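Local coordinates for protein ferredoxin (Trichomonas vaginalis, PDB 1L5P) that carries electrons on a single [2Fe-2S] cluster, linking pyruvate:ferredoxin oxidoreductase to hydrogenase in the hydrogenosome, at residues A[1-6]-A[14-19]; A[20-25]-A[78-83]; A[46-51]-A[68-73]. One frame throughout, in Å; residues are numbered along the deposited sequence.

Interaction 1: A[1-6]-A[14-19]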
ATOM      1  N   GLY A   1       5.130  11.046  -8.543  1.00 29.06           N
ATOM      2  CA  GLY A   1       5.823   9.863  -9.143  1.00 28.28           C
ATOM      3  C   GLY A   1       4.832   8.780  -9.500  1.00 27.01           C
ATOM      4  O   GLY A   1       3.644   9.063  -9.642  1.00 28.44           O
ATOM      5  N   THR A   2       5.310   7.553  -9.676  1.00 26.38           N
ATOM      6  CA  THR A   2       4.419   6.445  -9.984  1.00 28.68           C
ATOM      7  C   THR A   2       4.891   5.135  -9.379  1.00 29.01           C
ATOM      8  O   THR A   2       6.086   4.907  -9.173  1.00 31.55           O
ATOM      9  CB  THR A   2       4.228   6.215 -11.505  1.00 30.23           C
ATOM     10  OG1 THR A   2       5.336   5.471 -12.009  1.00 33.64           O
ATOM     11  CG2 THR A   2       4.103   7.536 -12.256  1.00 30.11           C
ATOM     12  N   ILE A   3       3.924   4.273  -9.095  1.00 27.59           N
ATOM     13  CA  ILE A   3       4.199   2.971  -8.523  1.00 27.08           C
ATOM     14  C   ILE A   3       3.453   1.949  -9.362  1.00 27.57           C
ATOM     15  O   ILE A   3       2.518   2.281 -10.100  1.00 25.04           O
ATOM     16  CB  ILE A   3       3.736   2.886  -7.028  1.00 27.29           C
ATOM     17  CG1 ILE A   3       2.220   3.053  -6.915  1.00 24.20           C
ATOM     18  CG2 ILE A   3       4.403   3.995  -6.212  1.00 29.01           C
ATOM     19  CD1 ILE A   3       1.512   1.804  -6.494  1.00 23.19           C
ATOM     20  N   THR A   4       3.880   0.703  -9.247  1.00 28.50           N
ATOM     21  CA  THR A   4       3.291  -0.388  -9.991  1.00 29.19           C
ATOM     22  C   THR A   4       2.468  -1.266  -9.057  1.00 28.84           C
ATOM     23  O   THR A   4       2.991  -1.753  -8.056  1.00 30.10           O
ATOM     24  CB  THR A   4       4.418  -1.228 -10.632  1.00 29.97           C
ATOM     25  OG1 THR A   4       5.119  -0.423 -11.587  1.00 31.32           O
ATOM     26  CG2 THR A   4       3.864  -2.466 -11.306  1.00 30.49           C
ATOM     27  N   ALA A   5       1.188  -1.449  -9.374  1.00 27.59           N
ATOM     28  CA  ALA A   5       0.307  -2.304  -8.583  1.00 28.37           C
ATOM     29  C   ALA A   5       0.145  -3.571  -9.407  1.00 29.91           C
ATOM     30  O   ALA A   5       0.011  -3.492 -10.623  1.00 32.74           O
ATOM     31  CB  ALA A   5      -1.050  -1.629  -8.373  1.00 28.02           C
ATOM     32  N   VAL A   6       0.164  -4.730  -8.759  1.00 30.61           N
ATOM     33  CA  VAL A   6       0.035  -5.997  -9.463  1.00 33.70           C
ATOM     34  C   VAL A   6      -1.115  -6.813  -8.913  1.00 37.52           C
ATOM     35  O   VAL A   6      -1.013  -7.380  -7.836  1.00 38.41           O
ATOM     36  CB  VAL A   6       1.301  -6.837  -9.323  1.00 32.67           C
ATOM     37  CG1 VAL A   6       1.148  -8.137 -10.082  1.00 31.15           C
ATOM     38  CG2 VAL A   6       2.496  -6.048  -9.817  1.00 34.19           C
ATOM     39  N   LEU A  14       0.426   3.217 -11.732  1.00 43.81           N
ATOM     40  CA  LEU A  14      -0.408   4.279 -11.193  1.00 42.49           C
ATOM     41  C   LEU A  14       0.464   5.464 -10.811  1.00 42.39           C
ATOM     42  O   LEU A  14       1.594   5.286 -10.348  1.00 43.01           O
ATOM     43  CB  LEU A  14      -1.174   3.784  -9.956  1.00 41.62           C
ATOM     44  CG  LEU A  14      -1.570   2.302  -9.889  1.00 42.22           C
ATOM     45  CD1 LEU A  14      -2.418   2.040  -8.651  1.00 41.56           C
ATOM     46  CD2 LEU A  14      -2.349   1.918 -11.135  1.00 42.65           C
ATOM     47  N   LYS A  15      -0.057   6.670 -11.018  1.00 41.72           N
ATOM     48  CA  LYS A  15       0.670   7.888 -10.674  1.00 40.83           C
ATOM     49  C   LYS A  15       0.220   8.316  -9.291  1.00 39.60           C
ATOM     50  O   LYS A  15      -0.930   8.121  -8.914  1.00 37.43           O
ATOM     51  CB  LYS A  15       0.372   9.021 -11.663  1.00 42.18           C
ATOM     52  CG  LYS A  15      -0.309   8.592 -12.954  1.00 46.80           C
ATOM     53  CD  LYS A  15      -0.224   9.685 -14.012  1.00 47.08           C
ATOM     54  CE  LYS A  15       1.094   9.617 -14.771  1.00 52.75           C
ATOM     55  NZ  LYS A  15       1.683   8.236 -14.769  1.00 54.67           N
ATOM     56  N   PHE A  16       1.131   8.883  -8.520  1.00 40.31           N
ATOM     57  CA  PHE A  16       0.770   9.328  -7.189  1.00 42.23           C
ATOM     58  C   PHE A  16       1.276  10.732  -6.974  1.00 45.18           C
ATOM     59  O   PHE A  16       2.230  11.176  -7.624  1.00 46.30           O
ATOM     60  CB  PHE A  16       1.348   8.399  -6.115  1.00 38.54           C
ATOM     61  CG  PHE A  16       2.840   8.463  -6.000  1.00 35.99           C
ATOM     62  CD1 PHE A  16       3.468   9.596  -5.484  1.00 35.72           C
ATOM     63  CD2 PHE A  16       3.625   7.400  -6.430  1.00 35.94           C
ATOM     64  CE1 PHE A  16       4.857   9.671  -5.405  1.00 35.82           C
ATOM     65  CE2 PHE A  16       5.020   7.462  -6.355  1.00 35.44           C
ATOM     66  CZ  PHE A  16       5.636   8.599  -5.843  1.00 34.92           C
ATOM     67  N   GLU A  17       0.622  11.426  -6.053  1.00 47.16           N
ATOM     68  CA  GLU A  17       0.984  12.786  -5.709  1.00 48.43           C
ATOM     69  C   GLU A  17       1.609  12.752  -4.319  1.00 47.65           C
ATOM     70  O   GLU A  17       1.109  12.064  -3.429  1.00 48.82           O
ATOM     71  CB  GLU A  17      -0.268  13.653  -5.702  1.00 50.85           C
ATOM     72  CG  GLU A  17      -0.366  14.591  -6.872  1.00 59.85           C
ATOM     73  CD  GLU A  17      -0.201  16.038  -6.452  1.00 68.24           C
ATOM     74  OE1 GLU A  17      -1.018  16.522  -5.633  1.00 72.63           O
ATOM     75  OE2 GLU A  17       0.749  16.693  -6.939  1.00 72.18           O
ATOM     76  N   ASP A  18       2.707  13.477  -4.144  1.00 45.24           N
ATOM     77  CA  ASP A  18       3.397  13.548  -2.859  1.00 43.70           C
ATOM     78  C   ASP A  18       2.412  13.602  -1.702  1.00 40.50           C
ATOM     79  O   ASP A  18       1.419  14.321  -1.772  1.00 37.13           O
ATOM     80  CB  ASP A  18       4.252  14.815  -2.794  1.00 45.90           C
ATOM     81  CG  ASP A  18       5.679  14.588  -3.239  1.00 49.69           C
ATOM     82  OD1 ASP A  18       6.140  13.425  -3.215  1.00 54.84           O
ATOM     83  OD2 ASP A  18       6.343  15.580  -3.613  1.00 50.65           O
ATOM     84  N   ASP A  19       2.705  12.845  -0.647  1.00 39.85           N
ATOM     85  CA  ASP A  19       1.894  12.807   0.568  1.00 39.27           C
ATOM     86  C   ASP A  19       0.582  12.051   0.473  1.00 36.68           C
ATOM     87  O   ASP A  19      -0.252  12.121   1.365  1.00 38.03           O
ATOM     88  CB  ASP A  19       1.668  14.232   1.065  1.00 41.28           C
ATOM     89  CG  ASP A  19       2.972  15.012   1.170  1.00 47.96           C
ATOM     90  OD1 ASP A  19       4.029  14.379   1.400  1.00 49.08           O
ATOM     91  OD2 ASP A  19       2.952  16.253   1.016  1.00 52.91           O
TER
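The antiparallel beta hairpin of strands 2-7 and 10-15, at one edge of the mixed sheet of this 2Fe-2S ferredoxin, has its open end here. I3 and L14 form a hydrogen-bonded pair. L14 N gives a nearly straight bond to I3 O (2.8 Å, 177°), and I3 N reaches L14 O at the same length but more bent (153°); both donors lie almost along the C=O axis. Two further backbone bonds join G1 and F16: F16 N donates to G1 O at 2.8 Å from above the carbonyl plane, while the terminal G1 N finds F16 O at 3.0 Å, in the plane of that carbonyl. T2 N turns outward to OD2 of D87. T2 and K15, the non-hydrogen-bonded pair between, lie side by side, the methyl CG2 of T2 against K15 NZ. On the face of I3 and L14 the contact is apolar: L14 CD1 meets A5 CB, and L14 also packs on V25 and L26 of helix 22-27. F16, with CG in the crowded position between N and the carbonyl carbon (chi1 69°), turns its ring against G1; I3 CG2 touches CD2 at 3.5 Å and G1 CA sits over the ring face, 3.8 Å from its centroid.

Interaction 2: A[20-25]-A[78-83]. With FES (Fe2/s2 (inorganic) cluster), chain D.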
ATOM      1  N   GLN A  20       0.416  11.314  -0.615  1.00 34.12           N
ATOM      2  CA  GLN A  20      -0.777  10.511  -0.825  1.00 31.07           C
ATOM      3  C   GLN A  20      -0.437   9.133  -0.276  1.00 30.13           C
ATOM      4  O   GLN A  20       0.705   8.699  -0.373  1.00 30.42           O
ATOM      5  CB  GLN A  20      -1.078  10.392  -2.323  1.00 31.12           C
ATOM      6  CG  GLN A  20      -2.157  11.321  -2.839  1.00 29.95           C
ATOM      7  CD  GLN A  20      -2.815  10.801  -4.104  1.00 31.22           C
ATOM      8  OE1 GLN A  20      -2.136  10.399  -5.052  1.00 29.27           O
ATOM      9  NE2 GLN A  20      -4.146  10.809  -4.126  1.00 32.49           N
ATOM     10  N   THR A  21      -1.405   8.441   0.311  1.00 29.12           N
ATOM     11  CA  THR A  21      -1.115   7.111   0.819  1.00 27.27           C
ATOM     12  C   THR A  21      -1.385   6.113  -0.286  1.00 26.40           C
ATOM     13  O   THR A  21      -2.181   6.372  -1.183  1.00 26.42           O
ATOM     14  CB  THR A  21      -1.989   6.730   2.015  1.00 26.82           C
ATOM     15  OG1 THR A  21      -3.341   6.559   1.579  1.00 28.97           O
ATOM     16  CG2 THR A  21      -1.921   7.799   3.085  1.00 27.45           C
ATOM     17  N   LEU A  22      -0.714   4.973  -0.209  1.00 24.77           N
ATOM     18  CA  LEU A  22      -0.887   3.927  -1.186  1.00 24.90           C
ATOM     19  C   LEU A  22      -2.355   3.524  -1.216  1.00 27.28           C
ATOM     20  O   LEU A  22      -2.894   3.162  -2.272  1.00 28.55           O
ATOM     21  CB  LEU A  22      -0.034   2.726  -0.806  1.00 22.31           C
ATOM     22  CG  LEU A  22      -0.042   1.610  -1.841  1.00 23.68           C
ATOM     23  CD1 LEU A  22       0.602   2.110  -3.127  1.00 20.12           C
ATOM     24  CD2 LEU A  22       0.690   0.416  -1.287  1.00 22.67           C
ATOM     25  N   PHE A  23      -2.986   3.585  -0.047  1.00 26.12           N
ATOM     26  CA  PHE A  23      -4.397   3.233   0.124  1.00 25.25           C
ATOM     27  C   PHE A  23      -5.254   4.136  -0.745  1.00 26.45           C
ATOM     28  O   PHE A  23      -6.117   3.673  -1.485  1.00 26.97           O
ATOM     29  CB  PHE A  23      -4.812   3.399   1.598  1.00 22.99           C
ATOM     30  CG  PHE A  23      -6.267   3.116   1.863  1.00 15.89           C
ATOM     31  CD1 PHE A  23      -6.729   1.805   1.979  1.00 15.10           C
ATOM     32  CD2 PHE A  23      -7.173   4.160   2.011  1.00 14.19           C
ATOM     33  CE1 PHE A  23      -8.086   1.544   2.246  1.00 15.02           C
ATOM     34  CE2 PHE A  23      -8.525   3.911   2.276  1.00 12.66           C
ATOM     35  CZ  PHE A  23      -8.981   2.598   2.394  1.00 12.84           C
ATOM     36  N   THR A  24      -5.013   5.436  -0.636  1.00 27.85           N
ATOM     37  CA  THR A  24      -5.753   6.406  -1.415  1.00 29.89           C
ATOM     38  C   THR A  24      -5.577   6.105  -2.889  1.00 30.18           C
ATOM     39  O   THR A  24      -6.545   5.988  -3.627  1.00 31.38           O
ATOM     40  CB  THR A  24      -5.243   7.809  -1.144  1.00 31.62           C
ATOM     41  OG1 THR A  24      -5.387   8.093   0.250  1.00 34.53           O
ATOM     42  CG2 THR A  24      -6.031   8.829  -1.957  1.00 34.03           C
ATOM     43  N   VAL A  25      -4.322   5.984  -3.301  1.00 29.43           N
ATOM     44  CA  VAL A  25      -3.973   5.695  -4.678  1.00 29.05           C
ATOM     45  C   VAL A  25      -4.615   4.396  -5.162  1.00 28.66           C
ATOM     46  O   VAL A  25      -5.233   4.359  -6.225  1.00 29.33           O
ATOM     47  CB  VAL A  25      -2.441   5.599  -4.809  1.00 28.63           C
ATOM     48  CG1 VAL A  25      -2.054   4.983  -6.147  1.00 28.47           C
ATOM     49  CG2 VAL A  25      -1.834   6.984  -4.637  1.00 25.04           C
ATOM     50  N   CYS A  78      -2.504   1.982   3.764  1.00 24.03           N
ATOM     51  CA  CYS A  78      -2.724   3.312   4.326  1.00 26.67           C
ATOM     52  C   CYS A  78      -1.611   3.782   5.277  1.00 28.86           C
ATOM     53  O   CYS A  78      -1.571   4.955   5.672  1.00 29.29           O
ATOM     54  CB  CYS A  78      -4.083   3.389   5.028  1.00 28.40           C
ATOM     55  SG  CYS A  78      -4.257   2.317   6.455  1.00 34.56           S
ATOM     56  N   ALA A  79      -0.701   2.876   5.629  1.00 29.34           N
ATOM     57  CA  ALA A  79       0.412   3.209   6.510  1.00 27.76           C
ATOM     58  C   ALA A  79       1.580   3.758   5.690  1.00 29.94           C
ATOM     59  O   ALA A  79       2.545   4.291   6.238  1.00 31.34           O
ATOM     60  CB  ALA A  79       0.852   1.974   7.263  1.00 25.36           C
ATOM     61  N   ILE A  80       1.484   3.623   4.369  1.00 29.54           N
ATOM     62  CA  ILE A  80       2.531   4.081   3.467  1.00 25.27           C
ATOM     63  C   ILE A  80       2.182   5.407   2.814  1.00 27.32           C
ATOM     64  O   ILE A  80       1.262   5.489   2.004  1.00 29.14           O
ATOM     65  CB  ILE A  80       2.783   3.033   2.382  1.00 22.54           C
ATOM     66  CG1 ILE A  80       3.284   1.747   3.031  1.00 17.60           C
ATOM     67  CG2 ILE A  80       3.794   3.547   1.380  1.00 24.41           C
ATOM     68  CD1 ILE A  80       3.219   0.551   2.147  1.00 16.13           C
ATOM     69  N   THR A  81       2.918   6.449   3.185  1.00 28.80           N
ATOM     70  CA  THR A  81       2.718   7.787   2.636  1.00 31.97           C
ATOM     71  C   THR A  81       3.689   7.932   1.471  1.00 35.31           C
ATOM     72  O   THR A  81       4.903   7.954   1.677  1.00 37.52           O
ATOM     73  CB  THR A  81       3.043   8.876   3.682  1.00 31.65           C
ATOM     74  OG1 THR A  81       2.306   8.621   4.883  1.00 32.58           O
ATOM     75  CG2 THR A  81       2.681  10.253   3.151  1.00 28.95           C
ATOM     76  N   LEU A  82       3.161   8.036   0.254  1.00 36.42           N
ATOM     77  CA  LEU A  82       3.999   8.140  -0.934  1.00 35.99           C
ATOM     78  C   LEU A  82       4.678   9.484  -1.166  1.00 38.60           C
ATOM     79  O   LEU A  82       4.082  10.551  -0.987  1.00 38.70           O
ATOM     80  CB  LEU A  82       3.189   7.759  -2.168  1.00 33.09           C
ATOM     81  CG  LEU A  82       2.665   6.325  -2.118  1.00 31.30           C
ATOM     82  CD1 LEU A  82       1.632   6.144  -3.200  1.00 31.82           C
ATOM     83  CD2 LEU A  82       3.801   5.336  -2.294  1.00 28.42           C
ATOM     84  N   SER A  83       5.945   9.404  -1.569  1.00 39.99           N
ATOM     85  CA  SER A  83       6.765  10.572  -1.860  1.00 41.85           C
ATOM     86  C   SER A  83       7.736  10.197  -2.978  1.00 42.87           C
ATOM     87  O   SER A  83       7.783   9.038  -3.413  1.00 42.69           O
ATOM     88  CB  SER A  83       7.549  10.991  -0.621  1.00 45.30           C
ATOM     89  OG  SER A  83       8.085   9.852   0.039  1.00 50.05           O
TER
HETATM   90 FE1  FES D  94      -7.912   0.334   7.903  1.00 29.89          FE
HETATM   91 FE2  FES D  94      -5.665   0.610   6.388  1.00 32.50          FE
HETATM   92  S1  FES D  94      -5.814  -0.280   8.433  1.00 33.00           S
HETATM   93  S2  FES D  94      -7.768   1.230   5.836  1.00 30.45           S
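Beside the [2Fe-2S] site, a short, weakly bonded antiparallel pairing of 20-21 with 81-82, in which T21 and T81 form a non-hydrogen-bonded pair, runs straight into helix 22-27, and the chain that supplies cluster ligand C78 lies against the start of that helix. Two backbone bonds tie the segments. L82 N donates to Q20 O at 2.6 Å, and L22 N, the first amide of the helix, donates to I80 O at 3.0 Å; both approach nearly along the C=O axis with a bend at the hydrogen (154°). T21 is the N-cap residue. Its CA-H also contacts I80 O, from the same side as the L22 N-H, and its OG1, set between N and the carbonyl carbon (chi1 69°), shares a hydrogen bond with T24 OG1 one turn on. L82 sends CD1 inward to fill the angle between strand and helix: it meets V25 CG2 at 3.8 Å, the two side chains crossing at about a right angle, and crosses L22 obliquely, CD1 to CD1. At the other end F23 holds CG anti to its backbone N (chi1 178°). Its CB presses on C78 CA at 3.4 Å, and the ring lines the cluster pocket, where sulfide S2 lies over one face, closest to CE1 at 3.6 Å. C78 takes the crowded rotamer, SG between N and carbonyl carbon, which brings SG to FE2 at 2.2 Å; C47 supplies the second cysteine sulfur on that iron. Three clustered cysteine ligands, C38, C44 and C47, completed by the distant C78, make up the site as in Fer2-family [2Fe-2S] ferredoxins, with a spacing like that of the adrenodoxin type.

Interaction 3: A[46-51]-A[68-73]. With FES (Fe2/s2 (inorganic) cluster), chain D.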
ATOM      1  N   LYS A  46      -7.222  -3.959   7.020  1.00 32.74           N
ATOM      2  CA  LYS A  46      -7.756  -4.645   5.852  1.00 34.60           C
ATOM      3  C   LYS A  46      -7.086  -4.249   4.539  1.00 33.34           C
ATOM      4  O   LYS A  46      -7.179  -4.974   3.555  1.00 36.25           O
ATOM      5  CB  LYS A  46      -9.265  -4.395   5.753  1.00 37.44           C
ATOM      6  CG  LYS A  46     -10.012  -4.574   7.062  1.00 39.02           C
ATOM      7  CD  LYS A  46     -11.111  -5.610   6.931  1.00 39.05           C
ATOM      8  CE  LYS A  46     -12.457  -4.946   6.697  1.00 40.15           C
ATOM      9  NZ  LYS A  46     -13.479  -5.378   7.688  1.00 40.93           N
ATOM     10  N   CYS A  47      -6.400  -3.110   4.526  1.00 31.16           N
ATOM     11  CA  CYS A  47      -5.730  -2.629   3.317  1.00 29.00           C
ATOM     12  C   CYS A  47      -4.405  -3.318   3.044  1.00 26.32           C
ATOM     13  O   CYS A  47      -3.462  -2.690   2.580  1.00 26.02           O
ATOM     14  CB  CYS A  47      -5.479  -1.140   3.433  1.00 29.14           C
ATOM     15  SG  CYS A  47      -4.418  -0.777   4.813  1.00 30.99           S
ATOM     16  N   ILE A  48      -4.343  -4.612   3.311  1.00 27.58           N
ATOM     17  CA  ILE A  48      -3.122  -5.375   3.111  1.00 28.31           C
ATOM     18  C   ILE A  48      -2.669  -5.495   1.661  1.00 29.70           C
ATOM     19  O   ILE A  48      -3.466  -5.755   0.769  1.00 30.53           O
ATOM     20  CB  ILE A  48      -3.278  -6.791   3.663  1.00 27.22           C
ATOM     21  CG1 ILE A  48      -3.307  -6.741   5.190  1.00 28.86           C
ATOM     22  CG2 ILE A  48      -2.136  -7.668   3.168  1.00 25.28           C
ATOM     23  CD1 ILE A  48      -2.032  -6.187   5.789  1.00 27.94           C
ATOM     24  N   CYS A  49      -1.374  -5.312   1.441  1.00 30.26           N
ATOM     25  CA  CYS A  49      -0.784  -5.442   0.121  1.00 28.91           C
ATOM     26  C   CYS A  49       0.619  -5.971   0.342  1.00 30.99           C
ATOM     27  O   CYS A  49       1.045  -6.124   1.487  1.00 32.95           O
ATOM     28  CB  CYS A  49      -0.733  -4.099  -0.571  1.00 28.90           C
ATOM     29  SG  CYS A  49       0.322  -2.935   0.227  1.00 30.91           S
ATOM     30  N   LYS A  50       1.347  -6.266  -0.729  1.00 30.93           N
ATOM     31  CA  LYS A  50       2.700  -6.787  -0.560  1.00 28.41           C
ATOM     32  C   LYS A  50       3.726  -5.922  -1.263  1.00 28.80           C
ATOM     33  O   LYS A  50       3.608  -5.658  -2.453  1.00 30.57           O
ATOM     34  CB  LYS A  50       2.796  -8.221  -1.083  1.00 26.60           C
ATOM     35  CG  LYS A  50       2.556  -9.279  -0.031  1.00 27.29           C
ATOM     36  CD  LYS A  50       1.255 -10.014  -0.271  1.00 31.29           C
ATOM     37  CE  LYS A  50       1.373 -10.944  -1.470  1.00 35.61           C
ATOM     38  NZ  LYS A  50       0.055 -11.266  -2.090  1.00 38.60           N
ATOM     39  N   HIS A  51       4.726  -5.466  -0.515  1.00 27.86           N
ATOM     40  CA  HIS A  51       5.787  -4.651  -1.081  1.00 27.84           C
ATOM     41  C   HIS A  51       6.815  -5.605  -1.690  1.00 28.94           C
ATOM     42  O   HIS A  51       7.500  -6.333  -0.968  1.00 27.56           O
ATOM     43  CB  HIS A  51       6.437  -3.795   0.009  1.00 30.39           C
ATOM     44  CG  HIS A  51       7.664  -3.061  -0.445  1.00 32.82           C
ATOM     45  ND1 HIS A  51       8.668  -2.688   0.422  1.00 32.15           N
ATOM     46  CD2 HIS A  51       8.040  -2.622  -1.669  1.00 33.23           C
ATOM     47  CE1 HIS A  51       9.609  -2.048  -0.248  1.00 36.33           C
ATOM     48  NE2 HIS A  51       9.252  -1.995  -1.521  1.00 33.57           N
ATOM     49  N   GLU A  68       1.701  -9.211  11.994  1.00 32.27           N
ATOM     50  CA  GLU A  68       2.246 -10.371  12.692  1.00 31.30           C
ATOM     51  C   GLU A  68       1.822 -11.700  12.086  1.00 31.14           C
ATOM     52  O   GLU A  68       2.642 -12.616  11.938  1.00 32.32           O
ATOM     53  CB  GLU A  68       1.824 -10.334  14.162  1.00 33.98           C
ATOM     54  CG  GLU A  68       1.852  -8.935  14.777  1.00 39.18           C
ATOM     55  CD  GLU A  68       1.913  -8.964  16.300  1.00 40.65           C
ATOM     56  OE1 GLU A  68       1.734 -10.064  16.874  1.00 43.21           O
ATOM     57  OE2 GLU A  68       2.140  -7.894  16.916  1.00 36.77           O
ATOM     58  N   ASP A  69       0.543 -11.805  11.745  1.00 29.14           N
ATOM     59  CA  ASP A  69      -0.003 -13.022  11.167  1.00 30.86           C
ATOM     60  C   ASP A  69      -0.101 -12.938   9.641  1.00 30.47           C
ATOM     61  O   ASP A  69      -0.828 -13.707   9.015  1.00 28.50           O
ATOM     62  CB  ASP A  69      -1.394 -13.290  11.750  1.00 33.70           C
ATOM     63  CG  ASP A  69      -2.403 -12.185  11.420  1.00 38.06           C
ATOM     64  OD1 ASP A  69      -3.624 -12.418  11.582  1.00 38.46           O
ATOM     65  OD2 ASP A  69      -1.980 -11.083  11.004  1.00 41.93           O
ATOM     66  N   GLN A  70       0.622 -11.990   9.051  1.00 31.62           N
ATOM     67  CA  GLN A  70       0.619 -11.815   7.599  1.00 30.45           C
ATOM     68  C   GLN A  70       1.968 -12.202   6.993  1.00 31.21           C
ATOM     69  O   GLN A  70       2.958 -12.371   7.722  1.00 32.95           O
ATOM     70  CB  GLN A  70       0.309 -10.364   7.243  1.00 29.77           C
ATOM     71  CG  GLN A  70      -1.123  -9.946   7.515  1.00 31.39           C
ATOM     72  CD  GLN A  70      -2.096 -10.408   6.436  1.00 30.80           C
ATOM     73  OE1 GLN A  70      -1.727 -10.564   5.276  1.00 30.39           O
ATOM     74  NE2 GLN A  70      -3.347 -10.629   6.823  1.00 31.57           N
ATOM     75  N   PRO A  71       2.029 -12.359   5.653  1.00 28.80           N
ATOM     76  CA  PRO A  71       3.299 -12.726   5.020  1.00 26.42           C
ATOM     77  C   PRO A  71       4.394 -11.695   5.292  1.00 24.98           C
ATOM     78  O   PRO A  71       4.120 -10.503   5.486  1.00 24.12           O
ATOM     79  CB  PRO A  71       2.950 -12.846   3.529  1.00 27.57           C
ATOM     80  CG  PRO A  71       1.469 -13.044   3.501  1.00 25.27           C
ATOM     81  CD  PRO A  71       0.949 -12.237   4.656  1.00 27.19           C
ATOM     82  N   ALA A  72       5.631 -12.179   5.297  1.00 24.24           N
ATOM     83  CA  ALA A  72       6.806 -11.365   5.567  1.00 24.60           C
ATOM     84  C   ALA A  72       6.859 -10.010   4.878  1.00 25.80           C
ATOM     85  O   ALA A  72       7.392  -9.046   5.427  1.00 23.64           O
ATOM     86  CB  ALA A  72       8.039 -12.157   5.212  1.00 26.35           C
ATOM     87  N   ASN A  73       6.306  -9.932   3.674  1.00 27.89           N
ATOM     88  CA  ASN A  73       6.347  -8.691   2.906  1.00 29.20           C
ATOM     89  C   ASN A  73       5.039  -7.916   2.886  1.00 27.45           C
ATOM     90  O   ASN A  73       4.850  -7.024   2.061  1.00 26.44           O
ATOM     91  CB  ASN A  73       6.794  -8.988   1.473  1.00 34.63           C
ATOM     92  CG  ASN A  73       6.105 -10.214   0.878  1.00 40.05           C
ATOM     93  OD1 ASN A  73       5.451 -11.002   1.580  1.00 40.69           O
ATOM     94  ND2 ASN A  73       6.257 -10.382  -0.434  1.00 43.67           N
TER
HETATM   95 FE1  FES D  94      -7.912   0.334   7.903  1.00 29.89          FE
HETATM   96 FE2  FES D  94      -5.665   0.610   6.388  1.00 32.50          FE
HETATM   97  S1  FES D  94      -5.814  -0.280   8.433  1.00 33.00           S
HETATM   98  S2  FES D  94      -7.768   1.230   5.836  1.00 30.45           S
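Strand 48-53 leaves the cluster-binding loop at C47, whose SG holds FE2 at 2.4 Å, and the loop between helix 61-67 and strand 74-76 runs beside it, the touching parts 23° apart in direction. One backbone bond joins them: H51 N donates to N73 O at 3.0 Å, nearly along the C=O axis, just where the loop enters strand 74-76, the antiparallel neighbour of 48-53 in the mixed sheet, whose R75 bonds C49 next. The same oxygen also receives a CA-H contact from K50. Followed outward, K50 begins with CB, 3.9 Å from N73 O and slightly farther from ND2. CG then rides on the flat amide of N73, nearest to OD1 at 3.7 Å, the two side chains crossing obliquely. Bends at chi2 and chi3 (111° and 72°) turn the rest of the chain away, and NZ ends in a salt bridge with OE1 of E92 on the neighbouring strand 90-92. N73 meets this chain with CG in the crowded position between N and the carbonyl carbon. Near C47, I48 and Q70 reach tip to tip, CG2 of the isoleucine 3.6 Å from Q70 OE1, with Q70 bent at chi2. Across the two segments, therefore, a single backbone bond is the directional element, while both amide side chains touch methylene and methyl groups through van der Waals contact, and the lysine charge is met by the sheet instead of the loop.

Along the chain interaction 1 closes before interaction 2 opens, and interaction 3 is nested inside the loop that interaction 2 closes. Interactions 1 and 2 have centres about 9 Å apart and touch: D19 N probably bonds L82 O, and I3 packs on L22. Interactions 2 and 3, with centres about 15 Å apart, meet at the shared cluster, where F23 packs on C47. Interactions 1 and 3 both reach the mixed five-stranded sheet, but their centres are about 19 Å apart, on opposite sides of the chain's centre, and they do not touch. Helix 22-27 thus touches both the edge hairpin (I3 on L22) and strand 48-53 (L22 on C49), with the cluster at its F23 side.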